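Local coordinates for putative GH105 family protein (Salmonella enterica subsp. enterica serovar Paratyphi A, PDB 3QWT) that is of unproven function but, as a putative family GH105 hydrolase with an alpha/alpha-toroid fold, probably cleaves unsaturated uronyl-containing saccharides, at residues K32-L37 with M368-L373; V38-E43 with D58-A63; Q262-Q267 with K310-R315. All coordinates share one frame; numbering follows the deposited sequence.

In the fold
Along the chain, interaction 1 joins the first and last helices: helix 23-37 packs on helix 363-377, and both other contacts fall within the 330 residues between its segments. Interaction 2 follows directly on helix 23-37, in the loops on either side of the small sheet of strands 49-50 and 56-57; it touches interaction 1 where Leu37 CD2 meets Trp62 CE3 at 3.3 Å, their centres about 15 Å apart. Interaction 3 comes later, between helix 255-272 and the loop after helix 294-309, with its centre about 36 Å from that of interaction 2, across the chain's centre. Interaction 1 is consistent with closure of an alpha/alpha toroid, while the other two involve loops between its helices.

Interaction 1. Residues K32-L37 with M368-L373; sequences KVTHNL and MAMLCL
The methyl CE of Met370, a selenomethionine, packs against two aliphatic side chains of helix 32-37 at almost equal range: 3.6 Å from Leu37 CD1 and 3.7 Å from Val33 CG1. Its CG lies between the backbone N and the carbonyl carbon (chi1 62°), and a bend at chi3 (99°) turns CE off the line of the chain. Met370 meets Leu37 at about a right angle and Val33 more obliquely. A wider apolar contact, 4.4 Å from Val33 CG1 to Ala369 CB, adds the preceding residue.

The segment axes approach to 10.2 Å and run nearly antiparallel, at 159°. In the alpha/alpha toroid this brings helix 23-37, near the start of the chain, against helix 363-377, near its end. Met76 of helix 67-83 touches both Leu37 and Met370, and Ile332 touches Val33.

The polar approach is of another kind. Thr34 OG1 lies 3.6 Å from Met370 SE, with the two side chains at about a right angle; the hydroxyl is hydrogen-bonded to Ile30 O one turn earlier. No hydrogen bond joins the two segments themselves, although Val33 O accepts one from Gln366 NE2, just outside the second.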
loop_
_atom_site.group_PDB
_atom_site.type_symbol
_atom_site.label_atom_id
_atom_site.label_comp_id
_atom_site.label_asym_id
_atom_site.label_seq_id
_atom_site.Cartn_x
_atom_site.Cartn_y
_atom_site.Cartn_z
ATOM N N LYS A 32 -40.977 5.278 -29.846
ATOM C CA LYS A 32 -41.640 4.598 -30.962
ATOM C C LYS A 32 -40.900 3.325 -31.403
ATOM O O LYS A 32 -41.511 2.309 -31.766
ATOM C CB LYS A 32 -41.793 5.557 -32.155
ATOM C CG LYS A 32 -42.892 5.172 -33.131
ATOM C CD LYS A 32 -42.709 5.865 -34.480
ATOM C CE LYS A 32 -42.541 7.382 -34.345
ATOM N NZ LYS A 32 -42.154 8.017 -35.642
ATOM N N VAL A 33 -39.576 3.398 -31.386
ATOM C CA VAL A 33 -38.730 2.273 -31.739
ATOM C C VAL A 33 -38.849 1.164 -30.687
ATOM O O VAL A 33 -38.850 -0.024 -31.008
ATOM C CB VAL A 33 -37.275 2.767 -31.920
ATOM C CG1 VAL A 33 -36.276 1.620 -31.953
ATOM C CG2 VAL A 33 -37.184 3.610 -33.193
ATOM N N THR A 34 -38.982 1.557 -29.428
ATOM C CA THR A 34 -39.121 0.596 -28.340
ATOM C C THR A 34 -40.467 -0.094 -28.433
ATOM O O THR A 34 -40.560 -1.309 -28.278
ATOM C CB THR A 34 -38.975 1.278 -26.969
ATOM O OG1 THR A 34 -37.675 1.862 -26.884
ATOM C CG2 THR A 34 -39.128 0.275 -25.837
ATOM N N HIS A 35 -41.503 0.689 -28.707
ATOM C CA HIS A 35 -42.854 0.157 -28.795
ATOM C C HIS A 35 -42.929 -0.883 -29.904
ATOM O O HIS A 35 -43.562 -1.933 -29.760
ATOM C CB HIS A 35 -43.862 1.277 -29.050
ATOM C CG HIS A 35 -45.284 0.808 -29.055
ATOM N ND1 HIS A 35 -45.995 0.593 -30.220
ATOM C CD2 HIS A 35 -46.120 0.491 -28.041
ATOM C CE1 HIS A 35 -47.206 0.169 -29.918
ATOM N NE2 HIS A 35 -47.311 0.101 -28.603
ATOM N N ASN A 36 -42.258 -0.586 -31.006
ATOM C CA ASN A 36 -42.163 -1.519 -32.116
ATOM C C ASN A 36 -41.514 -2.852 -31.688
ATOM O O ASN A 36 -42.093 -3.926 -31.859
ATOM C CB ASN A 36 -41.397 -0.855 -33.273
ATOM C CG ASN A 36 -41.684 -1.500 -34.609
ATOM O OD1 ASN A 36 -40.980 -2.412 -35.025
ATOM N ND2 ASN A 36 -42.725 -1.023 -35.293
ATOM N N LEU A 37 -40.322 -2.772 -31.107
ATOM C CA LEU A 37 -39.574 -3.953 -30.668
ATOM C C LEU A 37 -40.407 -4.966 -29.882
ATOM O O LEU A 37 -40.510 -6.125 -30.277
ATOM C CB LEU A 37 -38.366 -3.527 -29.829
ATOM C CG LEU A 37 -37.187 -4.485 -29.624
ATOM C CD1 LEU A 37 -36.067 -3.777 -28.844
ATOM C CD2 LEU A 37 -37.584 -5.771 -28.920
HETATM N N MSE A 368 -30.258 -1.514 -31.765
HETATM C CA MSE A 368 -29.102 -0.776 -32.266
HETATM C C MSE A 368 -29.485 0.654 -32.662
HETATM O O MSE A 368 -28.748 1.598 -32.393
HETATM C CB MSE A 368 -28.410 -1.552 -33.386
HETATM C CG MSE A 368 -27.751 -2.814 -32.845
HETATM SE SE MSE A 368 -27.507 -4.186 -34.195
HETATM C CE MSE A 368 -25.694 -3.690 -34.764
ATOM N N ALA A 369 -30.664 0.825 -33.251
ATOM C CA ALA A 369 -31.145 2.178 -33.479
ATOM C C ALA A 369 -31.134 2.966 -32.168
ATOM O O ALA A 369 -30.707 4.118 -32.132
ATOM C CB ALA A 369 -32.531 2.174 -34.101
HETATM N N MSE A 370 -31.584 2.358 -31.077
HETATM C CA MSE A 370 -31.657 3.142 -29.854
HETATM C C MSE A 370 -30.300 3.311 -29.209
HETATM O O MSE A 370 -30.045 4.315 -28.556
HETATM C CB MSE A 370 -32.754 2.658 -28.880
HETATM C CG MSE A 370 -32.642 1.253 -28.321
HETATM SE SE MSE A 370 -34.381 0.696 -27.529
HETATM C CE MSE A 370 -35.021 -0.345 -29.026
ATOM N N LEU A 371 -29.417 2.343 -29.420
ATOM C CA LEU A 371 -28.046 2.486 -28.962
ATOM C C LEU A 371 -27.462 3.764 -29.547
ATOM O O LEU A 371 -27.056 4.667 -28.809
ATOM C CB LEU A 371 -27.191 1.283 -29.383
ATOM C CG LEU A 371 -26.916 0.144 -28.404
ATOM C CD1 LEU A 371 -25.979 -0.843 -29.072
ATOM C CD2 LEU A 371 -26.311 0.651 -27.080
ATOM N N CYS A 372 -27.424 3.841 -30.879
ATOM C CA CYS A 372 -26.782 4.972 -31.541
ATOM C C CYS A 372 -27.546 6.257 -31.270
ATOM O O CYS A 372 -26.947 7.320 -31.128
ATOM C CB CYS A 372 -26.627 4.733 -33.051
ATOM S SG CYS A 372 -28.171 4.672 -34.033
ATOM N N LEU A 373 -28.868 6.160 -31.172
ATOM C CA LEU A 373 -29.663 7.359 -30.961
ATOM C C LEU A 373 -29.469 7.875 -29.534
ATOM O O LEU A 373 -29.509 9.089 -29.292
ATOM C CB LEU A 373 -31.147 7.143 -31.309
ATOM C CG LEU A 373 -31.486 6.947 -32.789
ATOM C CD1 LEU A 373 -32.970 6.628 -32.975
ATOM C CD2 LEU A 373 -31.103 8.166 -33.602
#

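Interaction 2. Residues V38-E43 with D58-A63; sequences VNIKDE and DTKGWA
Ile40 CG2 presses against Lys60 CG at 3.3 Å, closer than two carbons normally approach, where the side chains cross at about a right angle. Lys60 CG, anti to the backbone N (chi1 157°), is the atom that meets this methyl. Further along the lysine, CD lies 3.7 Å from Asp42 CB, and bends at chi3 and chi4 follow. The ammonium group is hydrogen-bonded to Thr360 OG1 and Ser361 O, so the aliphatic part of the chain serves the packing while its charge is satisfied elsewhere.

Two loops meet here, one leaving helix 23-37 and the other leading to helix 67-83, with the two-stranded sheet of 49-50 and 56-57 between them in sequence. Asp58 shapes the second loop as an Asx turn and Asx motif: OD1 accepts from Lys60 N and, at 2.9 Å, from Gly61 N, both from the same face of the carboxylate and well out of its plane. Gly61 CA in turn makes a CA-H...O contact of 3.6 Å with Ile40 O.

Water 1 bridges the loops, accepting from Asp42 N and donating to Asp58 OD2 at 3.0 Å. At the start of segment 38-43, Val38 CG1 sits over one face of the Trp62 indole in a CH-pi contact, 4.2 Å from the centroid of the five-membered ring and 12° off its normal. Trp95 also meets that indole, with the ring planes at about 50°.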
loop_
_atom_site.group_PDB
_atom_site.type_symbol
_atom_site.label_atom_id
_atom_site.label_comp_id
_atom_site.label_asym_id
_atom_site.label_seq_id
_atom_site.Cartn_x
_atom_site.Cartn_y
_atom_site.Cartn_z
ATOM N N VAL A 38 -40.973 -4.534 -28.759
ATOM C CA VAL A 38 -41.755 -5.410 -27.900
ATOM C C VAL A 38 -43.024 -5.933 -28.579
ATOM O O VAL A 38 -43.699 -6.820 -28.058
ATOM C CB VAL A 38 -42.121 -4.707 -26.592
ATOM C CG1 VAL A 38 -40.858 -4.186 -25.944
ATOM C CG2 VAL A 38 -43.088 -3.569 -26.845
ATOM N N ASN A 39 -43.327 -5.395 -29.756
ATOM C CA ASN A 39 -44.506 -5.810 -30.493
ATOM C C ASN A 39 -44.209 -6.485 -31.818
ATOM O O ASN A 39 -45.104 -6.633 -32.640
ATOM C CB ASN A 39 -45.427 -4.619 -30.726
ATOM C CG ASN A 39 -46.195 -4.244 -29.493
ATOM O OD1 ASN A 39 -46.082 -3.125 -28.992
ATOM N ND2 ASN A 39 -46.972 -5.189 -28.976
ATOM N N ILE A 40 -42.965 -6.908 -32.015
ATOM C CA ILE A 40 -42.599 -7.648 -33.216
ATOM C C ILE A 40 -43.206 -9.044 -33.162
ATOM O O ILE A 40 -43.240 -9.672 -32.104
ATOM C CB ILE A 40 -41.072 -7.763 -33.367
ATOM C CG1 ILE A 40 -40.428 -6.374 -33.354
ATOM C CG2 ILE A 40 -40.718 -8.506 -34.646
ATOM C CD1 ILE A 40 -40.338 -5.732 -34.718
ATOM N N LYS A 41 -43.691 -9.528 -34.301
ATOM C CA LYS A 41 -44.337 -10.821 -34.353
ATOM C C LYS A 41 -43.939 -11.509 -35.639
ATOM O O LYS A 41 -43.990 -10.906 -36.711
ATOM C CB LYS A 41 -45.855 -10.644 -34.298
ATOM C CG LYS A 41 -46.635 -11.924 -34.109
ATOM C CD LYS A 41 -48.004 -11.633 -33.506
ATOM C CE LYS A 41 -49.121 -11.710 -34.544
ATOM N NZ LYS A 41 -49.527 -13.115 -34.857
ATOM N N ASP A 42 -43.513 -12.762 -35.536
ATOM C CA ASP A 42 -43.343 -13.567 -36.731
ATOM C C ASP A 42 -44.692 -14.194 -37.082
ATOM O O ASP A 42 -45.106 -15.186 -36.477
ATOM C CB ASP A 42 -42.280 -14.643 -36.540
ATOM C CG ASP A 42 -41.976 -15.385 -37.829
ATOM O OD1 ASP A 42 -42.436 -14.915 -38.900
ATOM O OD2 ASP A 42 -41.279 -16.426 -37.771
ATOM N N GLU A 43 -45.375 -13.577 -38.045
ATOM C CA GLU A 43 -46.701 -14.013 -38.494
ATOM C C GLU A 43 -46.630 -15.370 -39.181
ATOM O O GLU A 43 -47.325 -16.310 -38.794
ATOM C CB GLU A 43 -47.289 -12.988 -39.467
ATOM C CG GLU A 43 -47.207 -11.544 -38.999
ATOM C CD GLU A 43 -48.221 -11.229 -37.916
ATOM O OE1 GLU A 43 -48.186 -10.102 -37.378
ATOM O OE2 GLU A 43 -49.053 -12.110 -37.606
ATOM N N ASP A 58 -38.301 -18.555 -30.888
ATOM C CA ASP A 58 -38.648 -17.301 -31.545
ATOM C C ASP A 58 -37.529 -16.283 -31.343
ATOM O O ASP A 58 -37.321 -15.766 -30.246
ATOM C CB ASP A 58 -39.992 -16.766 -31.032
ATOM C CG ASP A 58 -40.490 -15.557 -31.824
ATOM O OD1 ASP A 58 -39.867 -15.187 -32.848
ATOM O OD2 ASP A 58 -41.515 -14.977 -31.413
ATOM N N THR A 59 -36.825 -16.018 -32.432
ATOM C CA THR A 59 -35.618 -15.202 -32.472
ATOM C C THR A 59 -35.965 -13.732 -32.729
ATOM O O THR A 59 -35.129 -12.828 -32.557
ATOM C CB THR A 59 -34.749 -15.721 -33.642
ATOM O OG1 THR A 59 -33.664 -16.491 -33.136
ATOM C CG2 THR A 59 -34.249 -14.612 -34.530
ATOM N N LYS A 60 -37.220 -13.512 -33.124
ATOM C CA LYS A 60 -37.684 -12.223 -33.627
ATOM C C LYS A 60 -38.727 -11.576 -32.705
ATOM O O LYS A 60 -38.636 -10.381 -32.409
ATOM C CB LYS A 60 -38.208 -12.390 -35.065
ATOM C CG LYS A 60 -39.187 -11.341 -35.530
ATOM C CD LYS A 60 -39.924 -11.821 -36.786
ATOM C CE LYS A 60 -39.492 -11.049 -38.022
ATOM N NZ LYS A 60 -40.109 -9.696 -38.089
ATOM N N GLY A 61 -39.706 -12.361 -32.258
ATOM C CA GLY A 61 -40.628 -11.923 -31.216
ATOM C C GLY A 61 -39.931 -11.670 -29.873
ATOM O O GLY A 61 -38.852 -12.208 -29.597
ATOM N N TRP A 62 -40.559 -10.859 -29.026
ATOM C CA TRP A 62 -39.958 -10.446 -27.766
ATOM C C TRP A 62 -39.909 -11.560 -26.721
ATOM O O TRP A 62 -38.963 -11.639 -25.920
ATOM C CB TRP A 62 -40.691 -9.221 -27.208
ATOM C CG TRP A 62 -39.997 -8.548 -26.016
ATOM C CD1 TRP A 62 -40.573 -8.185 -24.824
ATOM C CD2 TRP A 62 -38.624 -8.158 -25.928
ATOM N NE1 TRP A 62 -39.636 -7.590 -24.006
ATOM C CE2 TRP A 62 -38.433 -7.572 -24.657
ATOM C CE3 TRP A 62 -37.535 -8.252 -26.796
ATOM C CZ2 TRP A 62 -37.198 -7.089 -24.237
ATOM C CZ3 TRP A 62 -36.308 -7.775 -26.375
ATOM C CH2 TRP A 62 -36.150 -7.196 -25.109
ATOM N N ALA A 63 -40.909 -12.435 -26.735
ATOM C CA ALA A 63 -40.995 -13.459 -25.703
ATOM C C ALA A 63 -39.933 -14.558 -25.841
ATOM O O ALA A 63 -39.979 -15.561 -25.128
ATOM C CB ALA A 63 -42.393 -14.054 -25.647
HETATM O O HOH W 1 -43.742 -13.569 -32.825
#

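Interaction 3. Residues Q262-Q267 with K310-R315; sequences QVLNAQ and KRYVER
Asn265 ND2 donates to Tyr312 O at 2.7 Å, the one direct hydrogen bond between helix 262-267 and the loop 310-315. The carbonyl oxygen lies almost in the amide plane of Asn265, but the bond is bent, with 136° at the hydrogen, and the donor is tilted 27° from the carbonyl plane of Tyr312. ND2 also donates to Val261 O one turn earlier in its own helix, so the amide links the helix backbone to the loop backbone.

Packing is closest beside this bond. Val313 CG1 lies 3.3 Å from Asn265 ND2 and 3.7 Å from Asn265 CG, the two side chains passing alongside each other with opposite directions. With CG1 anti to the carbonyl carbon of its residue, it is this methyl that lies against the Asn265 amide. The apolar flank is slacker: Leu264 CD2 is 4.0 Å from Tyr312 CB and 4.5 Å from Val313 CG1, and Leu264 crosses Tyr312 obliquely.

On the water side, the other end of the amide reaches the loop indirectly. Water 2 donates to Asn265 OD1 at 3.0 Å, accepts from Glu314 N and donates to the carboxylate oxygen OE2 of the exposed Glu314. Both polar atoms of one side chain are thus used, the nitrogen directly and the oxygen through solvent.

The loop begins with a Schellman motif, Arg311 having the positive phi that follows helix 294-309. Ala307 of that helix touches Leu264, Tyr312 and Val313, while Ile241 and Leu245 of helix 231-248 pack on Leu264 and Tyr312 respectively; the contact therefore joins helix 255-272 to the turn between helices 294-309 and 318-330, with helix 231-248 alongside.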
loop_
_atom_site.group_PDB
_atom_site.type_symbol
_atom_site.label_atom_id
_atom_site.label_comp_id
_atom_site.label_asym_id
_atom_site.label_seq_id
_atom_site.Cartn_x
_atom_site.Cartn_y
_atom_site.Cartn_z
ATOM N N GLN A 262 -5.971 1.432 -31.374
ATOM C CA GLN A 262 -5.407 1.279 -32.711
ATOM C C GLN A 262 -6.280 0.434 -33.625
ATOM O O GLN A 262 -6.515 0.800 -34.780
ATOM C CB GLN A 262 -4.010 0.661 -32.644
ATOM C CG GLN A 262 -3.367 0.464 -34.018
ATOM C CD GLN A 262 -3.687 -0.898 -34.647
ATOM O OE1 GLN A 262 -3.582 -1.067 -35.858
ATOM N NE2 GLN A 262 -4.051 -1.872 -33.825
ATOM N N VAL A 263 -6.760 -0.695 -33.113
ATOM C CA VAL A 263 -7.660 -1.558 -33.876
ATOM C C VAL A 263 -8.948 -0.826 -34.241
ATOM O O VAL A 263 -9.428 -0.896 -35.385
ATOM C CB VAL A 263 -8.007 -2.819 -33.085
ATOM C CG1 VAL A 263 -9.182 -3.593 -33.762
ATOM C CG2 VAL A 263 -6.749 -3.673 -32.904
ATOM N N LEU A 264 -9.497 -0.109 -33.262
ATOM C CA LEU A 264 -10.694 0.681 -33.489
ATOM C C LEU A 264 -10.439 1.719 -34.587
ATOM O O LEU A 264 -11.234 1.871 -35.521
ATOM C CB LEU A 264 -11.141 1.373 -32.204
ATOM C CG LEU A 264 -12.419 2.212 -32.372
ATOM C CD1 LEU A 264 -13.593 1.317 -32.705
ATOM C CD2 LEU A 264 -12.708 3.016 -31.118
ATOM N N ASN A 265 -9.325 2.427 -34.471
ATOM C CA ASN A 265 -8.982 3.457 -35.448
ATOM C C ASN A 265 -8.861 2.930 -36.870
ATOM O O ASN A 265 -9.466 3.467 -37.791
ATOM C CB ASN A 265 -7.698 4.176 -35.042
ATOM C CG ASN A 265 -7.970 5.526 -34.439
ATOM O OD1 ASN A 265 -7.988 6.534 -35.141
ATOM N ND2 ASN A 265 -8.210 5.555 -33.129
ATOM N N ALA A 266 -8.077 1.876 -37.040
ATOM C CA ALA A 266 -7.914 1.270 -38.342
ATOM C C ALA A 266 -9.291 0.948 -38.926
ATOM O O ALA A 266 -9.519 1.129 -40.119
ATOM C CB ALA A 266 -7.063 0.021 -38.242
ATOM N N GLN A 267 -10.213 0.483 -38.084
ATOM C CA GLN A 267 -11.555 0.179 -38.579
ATOM C C GLN A 267 -12.324 1.441 -38.952
ATOM O O GLN A 267 -12.893 1.527 -40.024
ATOM C CB GLN A 267 -12.390 -0.644 -37.593
ATOM C CG GLN A 267 -13.690 -1.150 -38.245
ATOM C CD GLN A 267 -14.700 -1.686 -37.251
ATOM O OE1 GLN A 267 -15.077 -1.000 -36.297
ATOM N NE2 GLN A 267 -15.150 -2.916 -37.473
ATOM N N LYS A 310 -15.143 9.893 -26.425
ATOM C CA LYS A 310 -14.095 9.425 -25.509
ATOM C C LYS A 310 -12.699 9.770 -26.004
ATOM O O LYS A 310 -11.731 9.548 -25.299
ATOM C CB LYS A 310 -14.181 7.912 -25.288
ATOM C CG LYS A 310 -15.442 7.437 -24.590
ATOM C CD LYS A 310 -15.620 8.095 -23.235
ATOM C CE LYS A 310 -16.622 7.328 -22.394
ATOM N NZ LYS A 310 -16.032 6.069 -21.860
ATOM N N ARG A 311 -12.611 10.305 -27.219
ATOM C CA ARG A 311 -11.339 10.713 -27.820
ATOM C C ARG A 311 -10.421 9.545 -28.206
ATOM O O ARG A 311 -9.211 9.713 -28.361
ATOM C CB ARG A 311 -10.614 11.718 -26.922
ATOM C CG ARG A 311 -11.390 13.011 -26.724
ATOM C CD ARG A 311 -11.150 13.605 -25.344
ATOM N NE ARG A 311 -10.575 14.936 -25.448
ATOM C CZ ARG A 311 -9.295 15.211 -25.223
ATOM N NH1 ARG A 311 -8.848 16.459 -25.353
ATOM N NH2 ARG A 311 -8.464 14.237 -24.862
ATOM N N TYR A 312 -11.003 8.364 -28.370
ATOM C CA TYR A 312 -10.284 7.245 -28.954
ATOM C C TYR A 312 -9.926 7.524 -30.405
ATOM O O TYR A 312 -8.963 6.964 -30.910
ATOM C CB TYR A 312 -11.105 5.967 -28.875
ATOM C CG TYR A 312 -11.566 5.610 -27.485
ATOM C CD1 TYR A 312 -10.794 5.895 -26.362
ATOM C CD2 TYR A 312 -12.779 4.983 -27.298
ATOM C CE1 TYR A 312 -11.236 5.543 -25.083
ATOM C CE2 TYR A 312 -13.224 4.646 -26.046
ATOM C CZ TYR A 312 -12.459 4.924 -24.946
ATOM O OH TYR A 312 -12.959 4.562 -23.723
ATOM N N VAL A 313 -10.733 8.354 -31.074
ATOM C CA VAL A 313 -10.423 8.863 -32.409
ATOM C C VAL A 313 -10.672 10.374 -32.439
ATOM O O VAL A 313 -11.408 10.903 -31.599
ATOM C CB VAL A 313 -11.256 8.165 -33.519
ATOM C CG1 VAL A 313 -11.275 6.662 -33.308
ATOM C CG2 VAL A 313 -12.683 8.713 -33.563
ATOM N N GLU A 314 -10.076 11.059 -33.417
ATOM C CA GLU A 314 -10.181 12.518 -33.536
ATOM C C GLU A 314 -11.587 13.035 -33.861
ATOM O O GLU A 314 -12.438 12.285 -34.341
ATOM C CB GLU A 314 -9.194 13.025 -34.584
ATOM C CG GLU A 314 -7.741 12.784 -34.226
ATOM C CD GLU A 314 -6.867 12.653 -35.457
ATOM O OE1 GLU A 314 -5.680 13.042 -35.394
ATOM O OE2 GLU A 314 -7.369 12.152 -36.490
ATOM N N ARG A 315 -11.805 14.328 -33.619
ATOM C CA ARG A 315 -13.117 14.963 -33.768
ATOM C C ARG A 315 -13.720 14.868 -35.161
ATOM O O ARG A 315 -14.948 14.844 -35.311
ATOM C CB ARG A 315 -13.046 16.455 -33.416
ATOM C CG ARG A 315 -12.753 16.780 -31.974
ATOM C CD ARG A 315 -14.005 16.798 -31.121
ATOM N NE ARG A 315 -13.633 16.693 -29.714
ATOM C CZ ARG A 315 -14.477 16.449 -28.720
ATOM N NH1 ARG A 315 -15.773 16.288 -28.971
ATOM N NH2 ARG A 315 -14.017 16.369 -27.475
HETATM O O HOH W 2 -8.424 9.536 -35.045
#